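PDB 4G75: phosphodiesterase from Pseudomonas aeruginosa, which is a colicin M-like bacteriocin that degrades peptidoglycan, probably by magnesium-dependent phosphodiester cleavage of its lipid-linked precursor. Local coordinates for residues Ala63-Trp68 against Tyr83-Asp88; Asp96-Gln99 against Gly103-Arg106; Gln117-Phe120 against Gly125-Ser128; Phe148-Tyr151 against Gly156-Met159; Pro176-Val181 against Gly228-Arg233. One frame throughout, in Å; residues are numbered along the deposited sequence.

Contact 1: Ala63-Trp68 against Tyr83-Asp88; sequences AQWANW and YEFIWD. With EDO (1,2-ethanediol), chain M.
W65 reaches F85 and I86 with the six-membered part of its indole, and the whole contact between 63-68 and 83-88 passes through that ring. The aromatic share is an offset edge-to-face pair: the indole edge is directed at the face of F85, with centroids 5.8 Å apart and planes inclined at 61°. W65 CZ3 leads, lying 3.9 Å from F85 CD2 and 4.0 Å from F85 CB, so the indole rim rests at the root of the phenylalanine side chain rather than over its centre. The aliphatic share falls to I86. W65 CH2 meets I86 CD1 at 3.8 Å, and it is the extended CG1 branch of the isoleucine (chi2 165°) that brings this methyl forward.

Polar interactions lie to the sides. E84 OE2 accepts a hydrogen bond of 2.7 Å from O1 of a 1,2-ethanediol, which is also bound by F80 N. Just past W65, helix 55-65 ends in a Schellman motif: N67 has positive phi, and W68 N bonds back to A63 O at 2.9 Å.

The contact thus joins the C-terminal end of helix 55-65 to the early turns of helix 81-102. L58 and L61 also pack on F85, R45 of helix 34-49 forms salt bridges with E84 and D88, and W68 reaches E264 and R260.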
# COMPACT_ATOMS: atom_id res chain seq x y z
N ALA A 63 8.84 -9.72 16.03
CA ALA A 63 10.09 -10.29 16.53
C ALA A 63 9.95 -10.62 18.01
O ALA A 63 10.50 -11.61 18.49
CB ALA A 63 11.25 -9.35 16.29
N GLN A 64 9.21 -9.79 18.74
CA GLN A 64 8.95 -10.06 20.15
C GLN A 64 8.01 -11.25 20.29
O GLN A 64 8.31 -12.22 20.99
CB GLN A 64 8.31 -8.84 20.82
CG GLN A 64 9.21 -7.62 20.91
CD GLN A 64 8.44 -6.40 21.38
OE1 GLN A 64 8.12 -6.27 22.56
NE2 GLN A 64 8.15 -5.50 20.46
N TRP A 65 6.87 -11.15 19.63
CA TRP A 65 5.85 -12.20 19.65
C TRP A 65 6.46 -13.56 19.36
O TRP A 65 6.24 -14.53 20.09
CB TRP A 65 4.79 -11.88 18.60
CG TRP A 65 3.51 -12.62 18.73
CD1 TRP A 65 3.23 -13.65 19.57
CD2 TRP A 65 2.33 -12.42 17.94
NE1 TRP A 65 1.94 -14.09 19.38
CE2 TRP A 65 1.37 -13.35 18.38
CE3 TRP A 65 1.99 -11.53 16.91
CZ2 TRP A 65 0.09 -13.42 17.83
CZ3 TRP A 65 0.73 -11.60 16.36
CH2 TRP A 65 -0.21 -12.54 16.82
N ALA A 66 7.24 -13.63 18.28
CA ALA A 66 7.77 -14.91 17.80
C ALA A 66 9.15 -15.24 18.36
O ALA A 66 9.76 -16.23 17.96
CB ALA A 66 7.79 -14.95 16.28
N ASN A 67 9.64 -14.40 19.27
CA ASN A 67 10.93 -14.64 19.91
C ASN A 67 12.07 -14.82 18.91
O ASN A 67 12.81 -15.80 18.96
CB ASN A 67 10.85 -15.87 20.82
CG ASN A 67 9.85 -15.70 21.94
OD1 ASN A 67 8.95 -16.52 22.11
ND2 ASN A 67 9.99 -14.62 22.69
N TRP A 68 12.20 -13.86 18.00
CA TRP A 68 13.29 -13.90 17.04
C TRP A 68 14.60 -13.58 17.74
O TRP A 68 15.66 -14.02 17.31
CB TRP A 68 13.06 -12.88 15.93
CG TRP A 68 12.05 -13.27 14.92
CD1 TRP A 68 11.20 -14.34 14.96
CD2 TRP A 68 11.74 -12.56 13.72
NE1 TRP A 68 10.39 -14.35 13.85
CE2 TRP A 68 10.71 -13.26 13.07
CE3 TRP A 68 12.24 -11.40 13.12
CZ2 TRP A 68 10.17 -12.84 11.85
CZ3 TRP A 68 11.71 -10.99 11.91
CH2 TRP A 68 10.68 -11.71 11.29
N TYR A 83 -0.89 -8.44 20.99
CA TYR A 83 -2.12 -7.67 20.92
C TYR A 83 -1.93 -6.42 20.07
O TYR A 83 -2.83 -6.02 19.33
CB TYR A 83 -2.63 -7.28 22.31
CG TYR A 83 -3.05 -8.45 23.18
CD1 TYR A 83 -3.28 -9.70 22.63
CD2 TYR A 83 -3.23 -8.29 24.55
CE1 TYR A 83 -3.67 -10.77 23.43
CE2 TYR A 83 -3.61 -9.34 25.35
CZ TYR A 83 -3.83 -10.58 24.79
OH TYR A 83 -4.22 -11.63 25.59
N GLU A 84 -0.76 -5.80 20.18
CA GLU A 84 -0.50 -4.58 19.43
C GLU A 84 -0.32 -4.85 17.94
O GLU A 84 -0.74 -4.04 17.11
CB GLU A 84 0.72 -3.84 20.00
CG GLU A 84 0.46 -3.25 21.39
CD GLU A 84 -0.82 -2.43 21.44
OE1 GLU A 84 -0.97 -1.52 20.59
OE2 GLU A 84 -1.66 -2.69 22.32
N PHE A 85 0.28 -5.98 17.60
CA PHE A 85 0.43 -6.35 16.19
C PHE A 85 -0.96 -6.56 15.61
O PHE A 85 -1.28 -6.05 14.53
CB PHE A 85 1.27 -7.62 16.06
CG PHE A 85 1.60 -8.00 14.64
CD1 PHE A 85 2.84 -7.68 14.09
CD2 PHE A 85 0.68 -8.67 13.85
CE1 PHE A 85 3.15 -8.03 12.78
CE2 PHE A 85 0.99 -9.02 12.54
CZ PHE A 85 2.22 -8.70 12.01
N ILE A 86 -1.78 -7.31 16.33
CA ILE A 86 -3.13 -7.60 15.86
C ILE A 86 -3.97 -6.34 15.66
O ILE A 86 -4.61 -6.18 14.61
CB ILE A 86 -3.85 -8.57 16.80
CG1 ILE A 86 -3.19 -9.95 16.70
CG2 ILE A 86 -5.33 -8.63 16.45
CD1 ILE A 86 -3.55 -10.91 17.82
N TRP A 87 -3.96 -5.45 16.64
CA TRP A 87 -4.71 -4.20 16.53
C TRP A 87 -4.20 -3.26 15.43
O TRP A 87 -4.99 -2.57 14.81
CB TRP A 87 -4.82 -3.47 17.88
CG TRP A 87 -5.91 -3.99 18.77
CD1 TRP A 87 -5.77 -4.50 20.02
CD2 TRP A 87 -7.31 -4.06 18.46
NE1 TRP A 87 -6.99 -4.88 20.52
CE2 TRP A 87 -7.95 -4.62 19.58
CE3 TRP A 87 -8.08 -3.70 17.35
CZ2 TRP A 87 -9.33 -4.82 19.63
CZ3 TRP A 87 -9.45 -3.90 17.40
CH2 TRP A 87 -10.06 -4.47 18.53
N ASP A 88 -2.89 -3.22 15.21
CA ASP A 88 -2.33 -2.42 14.12
C ASP A 88 -2.79 -2.99 12.77
O ASP A 88 -3.09 -2.24 11.84
CB ASP A 88 -0.80 -2.38 14.18
CG ASP A 88 -0.26 -1.30 15.11
OD1 ASP A 88 -1.03 -0.71 15.91
OD2 ASP A 88 0.97 -1.05 15.05
C1 EDO M . -0.79 -4.33 25.74
O1 EDO M . -1.21 -4.44 24.38
C2 EDO M . 0.69 -3.95 25.80
O2 EDO M . 1.41 -4.71 24.82

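Contact 2: Asp96-Gln99 against Gly103-Arg106; sequences DYNQ and GDDR
Q99 keeps CG beside its backbone N (chi1 -74°), and a bend at chi2 (-148°) then swings the terminal amide round to the backbone of D104, although its CB sets out away from 103-106. Q99 NE2 donates to D104 O at 3.1 Å along a nearly straight path (162° at the hydrogen); the acceptor lies in the amide plane and the donor in the carbonyl plane. R106 packs its CG against the same nitrogen, 3.7 Å from Q99 NE2.

N98 and D104 run side by side in the same direction, with N98 CB 3.4 Å from D104 OD2. Helix 106-113 holds N98 ND2 through A109 O and D104 OD2 through a salt bridge to R112, while N98 OD1 bonds to Q94. Two weak backbone bonds close the end of helix 81-102: G103 N to Q99 O at 3.1 Å, and D104 N to N98 O at 3.4 Å. G103 leaves the helix with positive phi, and D105 N-caps the next one.

D4 OD2 takes a second bond from Q99 NE2 and pairs with R106 NE, while R106 NH1 bonds to T8 O. Two acceptors engage the buried Q99 NE2, which would hold the amide in one rotation at the corner between helices 81-102 and 106-113.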
# COMPACT_ATOMS: atom_id res chain seq x y z
N ASP A 96 -5.94 3.84 5.97
CA ASP A 96 -5.77 4.02 4.53
C ASP A 96 -7.10 4.39 3.88
O ASP A 96 -7.17 5.29 3.03
CB ASP A 96 -5.20 2.77 3.87
CG ASP A 96 -4.78 3.04 2.44
OD1 ASP A 96 -3.73 3.69 2.25
OD2 ASP A 96 -5.51 2.61 1.52
N TYR A 97 -8.15 3.68 4.28
CA TYR A 97 -9.46 3.89 3.69
C TYR A 97 -10.03 5.25 4.08
O TYR A 97 -10.77 5.86 3.32
CB TYR A 97 -10.43 2.78 4.09
CG TYR A 97 -11.70 2.82 3.26
CD1 TYR A 97 -11.66 2.54 1.90
CD2 TYR A 97 -12.92 3.17 3.83
CE1 TYR A 97 -12.81 2.59 1.13
CE2 TYR A 97 -14.08 3.22 3.06
CZ TYR A 97 -14.01 2.93 1.71
OH TYR A 97 -15.15 2.98 0.93
N ASN A 98 -9.67 5.73 5.27
CA ASN A 98 -10.09 7.08 5.67
C ASN A 98 -9.51 8.13 4.73
O ASN A 98 -10.18 9.11 4.37
CB ASN A 98 -9.70 7.37 7.12
CG ASN A 98 -10.55 6.60 8.11
OD1 ASN A 98 -11.62 6.09 7.76
ND2 ASN A 98 -10.10 6.51 9.35
N GLN A 99 -8.27 7.93 4.32
CA GLN A 99 -7.66 8.83 3.36
C GLN A 99 -8.37 8.79 2.02
O GLN A 99 -8.64 9.84 1.43
CB GLN A 99 -6.18 8.54 3.17
CG GLN A 99 -5.32 8.98 4.34
CD GLN A 99 -3.94 9.41 3.91
OE1 GLN A 99 -3.08 8.57 3.62
NE2 GLN A 99 -3.73 10.72 3.87
N GLY A 103 -10.88 11.67 2.40
CA GLY A 103 -9.86 12.67 2.15
C GLY A 103 -9.19 13.18 3.42
O GLY A 103 -8.68 14.31 3.45
N ASP A 104 -9.20 12.36 4.46
CA ASP A 104 -8.49 12.69 5.69
C ASP A 104 -7.00 12.89 5.45
O ASP A 104 -6.38 12.14 4.70
CB ASP A 104 -8.64 11.55 6.70
CG ASP A 104 -9.96 11.58 7.44
OD1 ASP A 104 -10.66 12.61 7.39
OD2 ASP A 104 -10.28 10.55 8.09
N ASP A 105 -6.41 13.87 6.13
CA ASP A 105 -4.96 13.98 6.21
C ASP A 105 -4.48 12.78 7.03
O ASP A 105 -5.28 12.09 7.65
CB ASP A 105 -4.55 15.28 6.89
CG ASP A 105 -5.03 15.36 8.34
OD1 ASP A 105 -6.19 15.76 8.56
OD2 ASP A 105 -4.24 15.03 9.24
N ARG A 106 -3.18 12.55 7.06
CA ARG A 106 -2.65 11.31 7.62
C ARG A 106 -2.98 11.14 9.09
O ARG A 106 -3.45 10.08 9.52
CB ARG A 106 -1.13 11.25 7.42
CG ARG A 106 -0.75 11.16 5.96
CD ARG A 106 0.73 11.36 5.75
NE ARG A 106 1.06 11.54 4.34
CZ ARG A 106 2.29 11.76 3.89
NH1 ARG A 106 3.30 11.83 4.74
NH2 ARG A 106 2.51 11.94 2.59

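Contact 3: Gln117-Phe120 against Gly125-Ser128; sequences QYPF and GIPS
The carbonyl oxygen of P119, the residue whose ring faces I126, accepts a hydrogen bond from the indole nitrogen NE1 of W87. In the other segment, I126 N is bonded to N122 OD1 of the intervening loop. Between 117-120 and 125-128 themselves the meeting is apolar and slight.

The branch of I126 that touches is CG2. I126 CG2 lies 3.8 Å from F120 O and 4.3 Å from P119 CG, so the methyl sits against the proline ring and the carbonyl of the next residue, F120. With CG1 placed beside the backbone N (chi1 -61°), CG2 falls anti to that nitrogen and is the methyl turned to the neighbour. F120 takes part through its backbone; its CB points away from 125-128, and the phenyl ring goes instead to Y83 and F80. Y118 likewise turns away, meeting W87 edge-to-face and bonding through OH to D91. The two segments are surface loops, and F120 and P119 remain exposed.

P127 follows I126 through a cis peptide bond and packs on I86, W87 and F90 of helix 81-102; I126 touches W87 as well. Unlike the exposed P119 of the first segment, P127 is buried there. Both segments belong to the long loop region between helices 106-113 and 143-153, which is folded back along helix 81-102, with the W87 side chain of that helix contacting both loop segments.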
# COMPACT_ATOMS: atom_id res chain seq x y z
N GLN A 117 -12.71 1.13 21.14
CA GLN A 117 -12.23 0.37 22.30
C GLN A 117 -11.13 -0.61 21.90
O GLN A 117 -11.12 -1.11 20.77
CB GLN A 117 -13.39 -0.42 22.91
CG GLN A 117 -14.60 0.43 23.25
CD GLN A 117 -14.45 1.12 24.58
OE1 GLN A 117 -14.03 2.28 24.64
NE2 GLN A 117 -14.79 0.42 25.66
N TYR A 118 -10.23 -0.91 22.83
CA TYR A 118 -9.17 -1.88 22.57
C TYR A 118 -9.17 -3.05 23.55
O TYR A 118 -8.19 -3.29 24.27
CB TYR A 118 -7.79 -1.20 22.55
CG TYR A 118 -7.54 -0.39 21.30
CD1 TYR A 118 -6.92 -0.96 20.20
CD2 TYR A 118 -7.92 0.94 21.21
CE1 TYR A 118 -6.68 -0.23 19.04
CE2 TYR A 118 -7.69 1.68 20.07
CZ TYR A 118 -7.06 1.09 18.98
OH TYR A 118 -6.83 1.83 17.84
N PRO A 119 -10.27 -3.82 23.56
CA PRO A 119 -10.29 -5.04 24.38
C PRO A 119 -9.17 -5.94 23.91
O PRO A 119 -8.71 -5.81 22.78
CB PRO A 119 -11.64 -5.69 24.03
CG PRO A 119 -12.29 -4.83 22.99
CD PRO A 119 -11.34 -3.78 22.55
N PHE A 120 -8.74 -6.87 24.75
CA PHE A 120 -7.73 -7.82 24.29
C PHE A 120 -8.31 -8.67 23.17
O PHE A 120 -9.43 -9.17 23.27
CB PHE A 120 -7.26 -8.71 25.44
CG PHE A 120 -6.63 -7.96 26.57
CD1 PHE A 120 -5.71 -6.96 26.31
CD2 PHE A 120 -6.95 -8.25 27.88
CE1 PHE A 120 -5.12 -6.26 27.34
CE2 PHE A 120 -6.36 -7.55 28.91
CZ PHE A 120 -5.45 -6.56 28.64
N GLY A 125 -13.85 -13.70 17.99
CA GLY A 125 -14.41 -12.61 17.21
C GLY A 125 -13.95 -11.19 17.53
O GLY A 125 -14.56 -10.22 17.09
N ILE A 126 -12.87 -11.07 18.30
CA ILE A 126 -12.26 -9.76 18.55
C ILE A 126 -10.83 -9.76 18.03
O ILE A 126 -10.01 -10.57 18.48
CB ILE A 126 -12.24 -9.42 20.04
CG1 ILE A 126 -13.66 -9.36 20.61
CG2 ILE A 126 -11.51 -8.11 20.28
CD1 ILE A 126 -13.72 -8.99 22.07
N PRO A 127 -10.51 -8.86 17.09
CA PRO A 127 -11.40 -7.87 16.49
C PRO A 127 -12.31 -8.48 15.42
O PRO A 127 -12.08 -9.61 14.99
CB PRO A 127 -10.44 -6.89 15.79
CG PRO A 127 -9.05 -7.34 16.17
CD PRO A 127 -9.15 -8.78 16.52
N SER A 128 -13.31 -7.71 14.99
CA SER A 128 -14.21 -8.13 13.92
C SER A 128 -13.64 -7.73 12.57
O SER A 128 -13.68 -6.55 12.19
CB SER A 128 -15.59 -7.48 14.12
OG SER A 128 -16.41 -7.68 12.99

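Contact 4: Phe148-Tyr151 against Gly156-Met159; sequences FAHY and GKKM
H150 meets K157 and M159, whereas the residues that precede it serve other neighbours: F148 meets the ring of F245, and A149 packs on I89 and P93 of helix 81-102. H150 itself has CG anti to the backbone N (chi1 -168°), which sends the imidazole toward 156-159. Its NE2 donates to K157 O at 2.7 Å; the bond is bent, 140° at the hydrogen, and the oxygen lies near the ring edge but tilted out of its plane.

One face of the same ring is covered by M159, a selenomethionine. M159 CG stands 3.7 Å from the imidazole centroid in a CH-pi contact, and the chain, bent at chi2, lays SE over that face as well, 4.0 Å from the centroid. Edge-to-face packing with Y275 further confines the imidazole. The backbone also takes part, through a water that accepts from G156 N at 2.8 Å and lies 2.9 Å from H150 O. Y151 points away and rests on Y275 and T272.

K157 NZ turns back to G154 O. The arrangement is a helix-loop-strand connection in which a helix side chain pins the returning loop, delivering M159 to strand 159-160, paired in parallel with 275-278.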
# COMPACT_ATOMS: atom_id res chain seq x y z
N PHE A 148 -0.92 -5.45 3.10
CA PHE A 148 -0.43 -6.57 3.90
C PHE A 148 -1.51 -7.03 4.88
O PHE A 148 -1.74 -8.22 5.07
CB PHE A 148 0.83 -6.15 4.65
CG PHE A 148 1.40 -7.23 5.52
CD1 PHE A 148 1.84 -8.41 4.97
CD2 PHE A 148 1.48 -7.05 6.90
CE1 PHE A 148 2.36 -9.42 5.77
CE2 PHE A 148 2.01 -8.05 7.71
CZ PHE A 148 2.44 -9.24 7.14
N ALA A 149 -2.18 -6.07 5.51
CA ALA A 149 -3.24 -6.41 6.44
C ALA A 149 -4.34 -7.20 5.73
O ALA A 149 -4.88 -8.16 6.28
CB ALA A 149 -3.79 -5.16 7.09
N HIS A 150 -4.66 -6.81 4.50
CA HIS A 150 -5.70 -7.52 3.75
C HIS A 150 -5.27 -8.94 3.36
O HIS A 150 -6.10 -9.84 3.23
CB HIS A 150 -6.12 -6.73 2.51
CG HIS A 150 -7.36 -7.27 1.87
ND1 HIS A 150 -8.63 -6.92 2.29
CD2 HIS A 150 -7.53 -8.18 0.88
CE1 HIS A 150 -9.53 -7.57 1.57
NE2 HIS A 150 -8.89 -8.34 0.71
N TYR A 151 -3.98 -9.12 3.17
CA TYR A 151 -3.41 -10.45 2.93
C TYR A 151 -3.68 -11.35 4.15
O TYR A 151 -4.08 -12.51 4.01
CB TYR A 151 -1.91 -10.28 2.67
CG TYR A 151 -1.12 -11.55 2.47
CD1 TYR A 151 -1.45 -12.45 1.46
CD2 TYR A 151 -0.01 -11.81 3.25
CE1 TYR A 151 -0.70 -13.61 1.27
CE2 TYR A 151 0.75 -12.96 3.07
CZ TYR A 151 0.40 -13.85 2.08
OH TYR A 151 1.15 -14.99 1.89
N GLY A 156 -9.26 -13.27 0.86
CA GLY A 156 -9.29 -13.43 -0.58
C GLY A 156 -10.06 -12.36 -1.34
O GLY A 156 -10.06 -12.36 -2.57
N LYS A 157 -10.70 -11.45 -0.62
CA LYS A 157 -11.52 -10.43 -1.27
C LYS A 157 -10.67 -9.48 -2.12
O LYS A 157 -9.57 -9.09 -1.75
CB LYS A 157 -12.33 -9.65 -0.24
CG LYS A 157 -13.30 -10.52 0.55
CD LYS A 157 -14.39 -9.70 1.23
CE LYS A 157 -13.80 -8.72 2.23
NZ LYS A 157 -13.10 -9.42 3.34
N LYS A 158 -11.21 -9.13 -3.28
CA LYS A 158 -10.53 -8.25 -4.22
C LYS A 158 -10.42 -6.83 -3.66
O LYS A 158 -11.35 -6.34 -3.02
CB LYS A 158 -11.31 -8.24 -5.52
CG LYS A 158 -10.77 -7.34 -6.61
CD LYS A 158 -11.43 -7.72 -7.92
CE LYS A 158 -10.94 -6.89 -9.08
NZ LYS A 158 -11.53 -7.38 -10.35
N MSE A 159 -9.28 -6.19 -3.89
CA MSE A 159 -9.10 -4.78 -3.57
C MSE A 159 -8.84 -4.04 -4.87
O MSE A 159 -8.27 -4.60 -5.80
CB MSE A 159 -7.92 -4.59 -2.62
CG MSE A 159 -8.14 -5.19 -1.24
SE MSE A 159 -9.48 -4.20 -0.20
CE MSE A 159 -8.50 -2.56 0.13
O HOH W 1 -6.74 -12.12 1.49

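Contact 5: Pro176-Val181 against Gly228-Arg233; sequences PQFIGV and GQWSFR
F178 inserts its ring between W230 and F232, and these three side chains form the tightly packed part of the contact as an aromatic cluster. With CG anti to its backbone nitrogen (chi1 -178°), F178 sends its ring toward the strand. Toward F232 the geometry is edge-to-face: F178 CE1 comes over the face of the F232 ring, 4.0 Å from F232 CG and displaced toward the rim, with centroids 5.6 Å apart and planes at 66°. Toward W230 the rings meet obliquely, at 56°. F178 CZ lies 3.8 Å from W230 CZ3, and F178 CE2 is 3.9 Å from W230 CH2, so the far end of the phenyl ring touches the outer corner of the indole. The two side chains come from opposite directions.

The rest of both segments is looser. On the helix, P176 and I179 are exposed; on the strand, S231 points away from the helix, and Q229 and R233 are exposed too. W230 is itself only partly buried, while F178 and F232 are buried.

Around the cluster, F194 and I287 touch F178, V192, V285 and I218 touch F232, and L222 touches W230. Across these two segments the helix meets the strand through the F178 ring alone; Q177 also packs on strand 188-199. The attachment between 176-181 and 228-233 is wholly apolar, resting on shape and on the weak electrostatics of aromatic edges and faces, with exposed residues, polar and apolar, outside it.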
# COMPACT_ATOMS: atom_id res chain seq x y z
N PRO A 176 9.97 -0.04 -26.02
CA PRO A 176 10.38 -0.76 -27.23
C PRO A 176 9.19 -1.31 -28.03
O PRO A 176 9.25 -1.33 -29.26
CB PRO A 176 11.24 -1.89 -26.68
CG PRO A 176 11.86 -1.28 -25.46
CD PRO A 176 10.78 -0.43 -24.85
N GLN A 177 8.13 -1.74 -27.35
CA GLN A 177 6.98 -2.27 -28.08
C GLN A 177 6.32 -1.17 -28.90
O GLN A 177 5.93 -1.38 -30.04
CB GLN A 177 5.97 -2.91 -27.14
CG GLN A 177 6.46 -4.17 -26.48
CD GLN A 177 5.39 -4.83 -25.63
OE1 GLN A 177 5.43 -4.75 -24.40
NE2 GLN A 177 4.43 -5.47 -26.28
N PHE A 178 6.22 0.01 -28.31
CA PHE A 178 5.66 1.13 -29.05
C PHE A 178 6.56 1.56 -30.20
O PHE A 178 6.08 1.79 -31.31
CB PHE A 178 5.36 2.33 -28.14
CG PHE A 178 4.73 3.47 -28.88
CD1 PHE A 178 3.38 3.46 -29.16
CD2 PHE A 178 5.50 4.53 -29.34
CE1 PHE A 178 2.79 4.49 -29.86
CE2 PHE A 178 4.92 5.57 -30.04
CZ PHE A 178 3.56 5.55 -30.30
N ILE A 179 7.86 1.67 -29.94
CA ILE A 179 8.79 2.02 -31.00
C ILE A 179 8.66 1.02 -32.15
O ILE A 179 8.63 1.40 -33.31
CB ILE A 179 10.25 2.09 -30.51
CG1 ILE A 179 10.39 3.14 -29.41
CG2 ILE A 179 11.21 2.40 -31.67
CD1 ILE A 179 11.72 3.08 -28.67
N GLY A 180 8.55 -0.26 -31.81
CA GLY A 180 8.37 -1.30 -32.81
C GLY A 180 7.09 -1.11 -33.61
O GLY A 180 7.09 -1.22 -34.83
N VAL A 181 6.00 -0.83 -32.91
CA VAL A 181 4.71 -0.61 -33.56
C VAL A 181 4.77 0.62 -34.46
O VAL A 181 4.22 0.63 -35.56
CB VAL A 181 3.57 -0.45 -32.52
CG1 VAL A 181 2.33 0.13 -33.18
CG2 VAL A 181 3.25 -1.78 -31.87
N GLY A 228 5.53 12.07 -42.90
CA GLY A 228 6.43 11.59 -41.87
C GLY A 228 5.93 11.89 -40.47
O GLY A 228 6.48 11.37 -39.50
N GLN A 229 4.91 12.73 -40.35
CA GLN A 229 4.29 13.01 -39.06
C GLN A 229 3.55 11.78 -38.58
O GLN A 229 3.06 10.98 -39.38
CB GLN A 229 3.31 14.18 -39.16
CG GLN A 229 3.90 15.50 -39.67
CD GLN A 229 4.86 16.12 -38.70
OE1 GLN A 229 4.66 16.06 -37.49
NE2 GLN A 229 5.92 16.75 -39.22
N TRP A 230 3.48 11.62 -37.26
CA TRP A 230 2.67 10.56 -36.69
C TRP A 230 2.02 11.06 -35.40
O TRP A 230 2.52 11.98 -34.75
CB TRP A 230 3.50 9.29 -36.45
CG TRP A 230 4.56 9.44 -35.39
CD1 TRP A 230 5.89 9.71 -35.59
CD2 TRP A 230 4.38 9.32 -33.98
NE1 TRP A 230 6.54 9.76 -34.38
CE2 TRP A 230 5.64 9.53 -33.38
CE3 TRP A 230 3.28 9.06 -33.16
CZ2 TRP A 230 5.83 9.49 -32.00
CZ3 TRP A 230 3.46 9.02 -31.79
CH2 TRP A 230 4.73 9.23 -31.22
N SER A 231 0.90 10.46 -35.05
CA SER A 231 0.26 10.78 -33.78
C SER A 231 -0.38 9.53 -33.22
O SER A 231 -0.78 8.63 -33.97
CB SER A 231 -0.77 11.90 -33.96
OG SER A 231 -1.77 11.53 -34.89
N PHE A 232 -0.44 9.46 -31.90
CA PHE A 232 -1.11 8.36 -31.24
C PHE A 232 -2.03 8.87 -30.16
O PHE A 232 -1.62 9.65 -29.30
CB PHE A 232 -0.11 7.37 -30.65
CG PHE A 232 -0.75 6.29 -29.82
CD1 PHE A 232 -1.39 5.21 -30.42
CD2 PHE A 232 -0.70 6.34 -28.43
CE1 PHE A 232 -1.97 4.22 -29.66
CE2 PHE A 232 -1.28 5.35 -27.66
CZ PHE A 232 -1.91 4.28 -28.27
N ARG A 233 -3.28 8.44 -30.21
CA ARG A 233 -4.26 8.81 -29.20
C ARG A 233 -4.89 7.54 -28.63
O ARG A 233 -5.42 6.71 -29.36
CB ARG A 233 -5.34 9.71 -29.78
CG ARG A 233 -4.82 10.76 -30.75
CD ARG A 233 -5.92 11.72 -31.18
NE ARG A 233 -5.89 12.97 -30.43
CZ ARG A 233 -6.50 13.16 -29.26
NH1 ARG A 233 -7.19 12.17 -28.70
NH2 ARG A 233 -6.42 14.33 -28.65

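How the contacts relate
The contacts follow one another along the chain without overlap, contact 1 closing before contact 2 opens and so on to contact 5. Contacts 1 to 4 gather in the helical part, their centres 16 to 25 Å apart. Contacts 1 and 2 share helix 81-102, and contact 3 rests on the same helix, touching contact 1. Contact 4 passes from helices to sheet, through strand 159-160. Contact 5 lies at the far end of the elongated chain, its centre 38 Å from that of contact 4 and 53 Å from that of contact 1. The contacts thus tie together a helical part and a separate strand-rich end, with the magnesium site of V211, E213 and D241 away from contacts 1, 2, 3 and 5.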